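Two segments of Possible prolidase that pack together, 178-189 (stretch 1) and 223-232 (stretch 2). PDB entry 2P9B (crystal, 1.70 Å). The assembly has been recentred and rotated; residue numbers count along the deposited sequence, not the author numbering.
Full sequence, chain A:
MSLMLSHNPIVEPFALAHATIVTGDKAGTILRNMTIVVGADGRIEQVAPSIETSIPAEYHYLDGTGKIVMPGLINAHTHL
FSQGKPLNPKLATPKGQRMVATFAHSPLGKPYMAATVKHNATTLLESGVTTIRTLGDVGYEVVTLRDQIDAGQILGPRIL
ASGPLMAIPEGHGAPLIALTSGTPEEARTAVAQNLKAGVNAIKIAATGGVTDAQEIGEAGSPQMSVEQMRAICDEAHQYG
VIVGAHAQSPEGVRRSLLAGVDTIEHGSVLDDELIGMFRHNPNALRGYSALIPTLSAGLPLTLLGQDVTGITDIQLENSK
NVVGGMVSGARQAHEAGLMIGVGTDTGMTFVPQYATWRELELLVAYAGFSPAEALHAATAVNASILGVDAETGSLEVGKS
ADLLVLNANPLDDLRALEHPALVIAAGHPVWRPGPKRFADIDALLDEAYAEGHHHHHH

Stretch 1, residues 178-189: ALTSGTPEEART
Stretch 2, residues 223-232: QMSVEQMRAI

Two helix starts pack side by side here, each preceded by a short loop: helix 184-189 in stretch 1 and helix 226-232 in stretch 2, both continuing later in the chain. Their axes approach to 7.9 Å and run in similar directions, with a signed crossing angle of -32°. The register is set by two CA pairs, Pro184 CA to Gln228 CA at 4.4 Å and Arg188 CA to Ile232 CA at 5.3 Å. The contact buries 479 Å² in total and contains no direct hydrogen bond between the stretches; it rests on close apolar packing and two water bridges.

Stretch 2 enters in extended form. Met224, a selenomethionine at phi/psi -59/129, has its CA-to-CB bond sideways, yet chi1 t, chi2 p and chi3 p bring its end nearer, so that SE lies 3.9 Å from Leu179 CD1. Leu179 (phi/psi -106/109, chi1 m, chi2 t) points toward stretch 2 to meet it.

Ser225 (-93/162, chi1 p) is the N-cap: its OG accepts from Gln228 N at 3.0 Å. Gln228 returns the interaction, its OE1 accepting from Ser225 N at 2.9 Å and from Ser225 OG at 3.2 Å. Stretch 1 has a similar cap, with Thr183 OG1 (phi/psi -88/153, chi1 p) accepting from Glu186 N at 3.1 Å.

From Val226 onward the backbone is helical, with phi near -65 and psi between -27 and -49. Val226 itself is out of reach. Glu227 (chi1 m, chi2 96°) leads its end away, but its CB lies 3.8 Å from Pro184 CG, and its O is equally far from Pro184 CB.

Gln228 is the pivot, with 82 Å² covered. With chi1 -80°, chi2 t and chi3 -64°, the OE1 of Gln228 is held by Ser225 while Gln228 NE2 reaches the loop of stretch 1, 3.3 Å from Gly182 CA. Gly182 adopts phi/psi 80/1, a positive phi that favours glycine. Gln228 NE2 donates to water 1 at 3.0 Å and to water 2 at 2.8 Å; water 1 in turn donates a weak bond to Leu179 O at 2.9 Å, and water 2 donates to Thr183 O at 2.8 Å and Glu186 OE1 at 2.7 Å. The same Glu186 carboxylate (chi1 t, chi2 t, chi3 43°) gathers the loop, OE2 accepting from Thr180 N at 3.0 Å and OE1 from Ser181 N at 2.8 Å and Ser181 OG at 2.7 Å. The Gln228 backbone also packs closely, its O 3.5 Å from Ala187 CB.

Met229 points away, and Arg230 sideways without contact. Ala231 points toward stretch 1, where its small side chain fits against the opposing backbone: CB is 3.5 Å from Pro184 O and 4.0 Å from Pro184 CB. Ala231 O lies over one face of the Arg188 guanidinium, 3.7 Å from Arg188 NH1; Arg188 is extended through chi1 and chi2 (both t), then turns at chi3 m.

Ile232 (chi1 m, chi2 t) closes the walk, with CG1 3.7 Å from Ala187 CB and CD1 4.3 Å from Leu179 CD1.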

# COMPACT_ATOMS: atom_id res chain seq x y z
N ALA A 178 14.88 -15.29 -10.70
CA ALA A 178 15.50 -14.85 -11.93
C ALA A 178 14.96 -15.49 -13.20
O ALA A 178 14.90 -16.71 -13.32
CB ALA A 178 17.01 -15.08 -11.85
N LEU A 179 14.54 -14.64 -14.13
CA LEU A 179 14.04 -15.09 -15.42
C LEU A 179 15.19 -14.76 -16.37
O LEU A 179 15.46 -13.59 -16.66
CB LEU A 179 12.77 -14.32 -15.81
CG LEU A 179 11.59 -14.47 -14.84
CD1 LEU A 179 10.40 -13.67 -15.36
CD2 LEU A 179 11.23 -15.94 -14.70
N THR A 180 15.87 -15.79 -16.85
CA THR A 180 17.02 -15.60 -17.73
C THR A 180 16.87 -16.11 -19.15
O THR A 180 17.68 -15.77 -20.01
CB THR A 180 18.25 -16.28 -17.13
OG1 THR A 180 18.02 -17.69 -17.04
CG2 THR A 180 18.55 -15.72 -15.74
N SER A 181 15.85 -16.93 -19.41
CA SER A 181 15.65 -17.48 -20.75
C SER A 181 14.81 -16.58 -21.64
O SER A 181 14.92 -16.65 -22.87
CB SER A 181 15.00 -18.86 -20.66
OG SER A 181 13.63 -18.75 -20.32
N GLY A 182 13.99 -15.73 -21.03
CA GLY A 182 13.15 -14.82 -21.80
C GLY A 182 11.90 -15.46 -22.39
O GLY A 182 11.12 -14.79 -23.06
N THR A 183 11.71 -16.75 -22.12
CA THR A 183 10.55 -17.46 -22.64
C THR A 183 9.33 -17.38 -21.73
O THR A 183 9.46 -17.22 -20.52
CB THR A 183 10.87 -18.95 -22.83
OG1 THR A 183 11.03 -19.57 -21.55
CG2 THR A 183 12.15 -19.13 -23.64
N PRO A 184 8.13 -17.49 -22.31
CA PRO A 184 6.90 -17.43 -21.53
C PRO A 184 6.82 -18.65 -20.61
O PRO A 184 6.30 -18.57 -19.50
CB PRO A 184 5.80 -17.45 -22.59
CG PRO A 184 6.46 -16.79 -23.77
CD PRO A 184 7.83 -17.42 -23.76
N GLU A 185 7.35 -19.78 -21.08
CA GLU A 185 7.32 -21.02 -20.30
C GLU A 185 8.10 -20.89 -19.00
O GLU A 185 7.67 -21.39 -17.96
CB GLU A 185 7.87 -22.19 -21.11
CG GLU A 185 7.11 -22.48 -22.39
CD GLU A 185 7.51 -21.56 -23.53
OE1 GLU A 185 6.87 -21.63 -24.60
OE2 GLU A 185 8.47 -20.78 -23.36
N GLU A 186 9.26 -20.24 -19.05
CA GLU A 186 10.07 -20.07 -17.85
C GLU A 186 9.31 -19.19 -16.86
O GLU A 186 9.28 -19.48 -15.67
CB GLU A 186 11.41 -19.41 -18.19
CG GLU A 186 12.22 -19.02 -16.96
CD GLU A 186 13.45 -18.19 -17.28
OE1 GLU A 186 13.34 -17.26 -18.11
OE2 GLU A 186 14.51 -18.44 -16.68
N ALA A 187 8.70 -18.12 -17.36
CA ALA A 187 7.94 -17.20 -16.53
C ALA A 187 6.74 -17.88 -15.86
O ALA A 187 6.46 -17.64 -14.69
CB ALA A 187 7.48 -16.00 -17.35
N ARG A 188 6.03 -18.70 -16.62
CA ARG A 188 4.85 -19.39 -16.09
C ARG A 188 5.27 -20.37 -15.00
O ARG A 188 4.58 -20.53 -13.99
CB ARG A 188 4.10 -20.13 -17.20
CG ARG A 188 2.74 -20.66 -16.77
CD ARG A 188 2.03 -21.38 -17.92
NE ARG A 188 1.57 -20.48 -18.97
CZ ARG A 188 0.47 -19.73 -18.90
NH1 ARG A 188 -0.30 -19.77 -17.83
NH2 ARG A 188 0.14 -18.94 -19.92
N THR A 189 6.39 -21.04 -15.21
CA THR A 189 6.88 -22.00 -14.23
C THR A 189 7.29 -21.28 -12.95
O THR A 189 7.05 -21.76 -11.84
CB THR A 189 8.10 -22.78 -14.76
OG1 THR A 189 7.70 -23.55 -15.91
CG2 THR A 189 8.64 -23.72 -13.70
N GLN A 223 14.91 -6.80 -21.87
CA GLN A 223 13.87 -6.31 -20.96
C GLN A 223 12.68 -7.26 -20.93
O GLN A 223 12.48 -8.05 -21.85
CB GLN A 223 13.38 -4.93 -21.39
CG GLN A 223 14.45 -3.87 -21.45
CD GLN A 223 13.90 -2.53 -21.89
OE1 GLN A 223 13.07 -1.93 -21.19
NE2 GLN A 223 14.34 -2.06 -23.05
N MSE A 224 11.87 -7.16 -19.88
CA MSE A 224 10.70 -8.01 -19.74
C MSE A 224 9.77 -7.81 -20.93
O MSE A 224 9.41 -6.68 -21.27
CB MSE A 224 9.96 -7.66 -18.45
CG MSE A 224 9.03 -8.76 -17.93
SE MSE A 224 9.99 -10.35 -17.33
CE MSE A 224 10.40 -9.71 -15.52
N SER A 225 9.38 -8.92 -21.56
CA SER A 225 8.50 -8.87 -22.72
C SER A 225 7.03 -9.01 -22.34
O SER A 225 6.70 -9.46 -21.24
CB SER A 225 8.87 -9.99 -23.69
OG SER A 225 8.56 -11.25 -23.13
N VAL A 226 6.16 -8.62 -23.25
CA VAL A 226 4.72 -8.74 -23.02
C VAL A 226 4.40 -10.22 -22.90
O VAL A 226 3.58 -10.62 -22.08
CB VAL A 226 3.91 -8.15 -24.19
CG1 VAL A 226 2.42 -8.41 -23.98
CG2 VAL A 226 4.17 -6.66 -24.31
N GLU A 227 5.06 -11.04 -23.72
CA GLU A 227 4.84 -12.48 -23.70
C GLU A 227 5.16 -13.10 -22.35
O GLU A 227 4.45 -13.99 -21.88
CB GLU A 227 5.68 -13.17 -24.79
CG GLU A 227 5.34 -12.74 -26.21
CD GLU A 227 6.24 -11.63 -26.74
OE1 GLU A 227 6.30 -10.55 -26.12
OE2 GLU A 227 6.90 -11.85 -27.78
N GLN A 228 6.24 -12.64 -21.74
CA GLN A 228 6.65 -13.15 -20.43
C GLN A 228 5.62 -12.78 -19.37
O GLN A 228 5.19 -13.62 -18.58
CB GLN A 228 8.00 -12.56 -20.02
CG GLN A 228 9.20 -13.22 -20.64
CD GLN A 228 10.48 -12.48 -20.29
OE1 GLN A 228 10.66 -11.32 -20.66
NE2 GLN A 228 11.36 -13.15 -19.55
N MSE A 229 5.24 -11.50 -19.34
CA MSE A 229 4.28 -11.03 -18.35
C MSE A 229 2.87 -11.53 -18.58
O MSE A 229 2.08 -11.65 -17.64
CB MSE A 229 4.30 -9.50 -18.27
CG MSE A 229 5.64 -8.92 -17.77
SE MSE A 229 5.66 -7.05 -17.39
CE MSE A 229 5.80 -6.40 -19.16
N ARG A 230 2.52 -11.82 -19.84
CA ARG A 230 1.19 -12.32 -20.13
C ARG A 230 1.06 -13.71 -19.53
O ARG A 230 0.00 -14.09 -19.03
CB ARG A 230 0.94 -12.38 -21.65
CG ARG A 230 -0.46 -12.87 -21.99
CD ARG A 230 -0.70 -13.09 -23.48
NE ARG A 230 -0.78 -11.85 -24.26
CZ ARG A 230 0.24 -11.31 -24.92
NH1 ARG A 230 1.43 -11.89 -24.91
NH2 ARG A 230 0.06 -10.19 -25.61
N ALA A 231 2.15 -14.48 -19.58
CA ALA A 231 2.14 -15.83 -19.03
C ALA A 231 2.03 -15.77 -17.51
O ALA A 231 1.33 -16.56 -16.90
CB ALA A 231 3.42 -16.57 -19.44
N ILE A 232 2.73 -14.80 -16.91
CA ILE A 232 2.70 -14.63 -15.46
C ILE A 232 1.29 -14.21 -15.02
O ILE A 232 0.75 -14.77 -14.07
CB ILE A 232 3.71 -13.55 -15.02
CG1 ILE A 232 5.14 -14.06 -15.25
CG2 ILE A 232 3.51 -13.21 -13.55
CD1 ILE A 232 6.21 -13.00 -15.04
O HOH W 1 14.30 -13.29 -19.27
O HOH W 2 11.13 -15.83 -18.73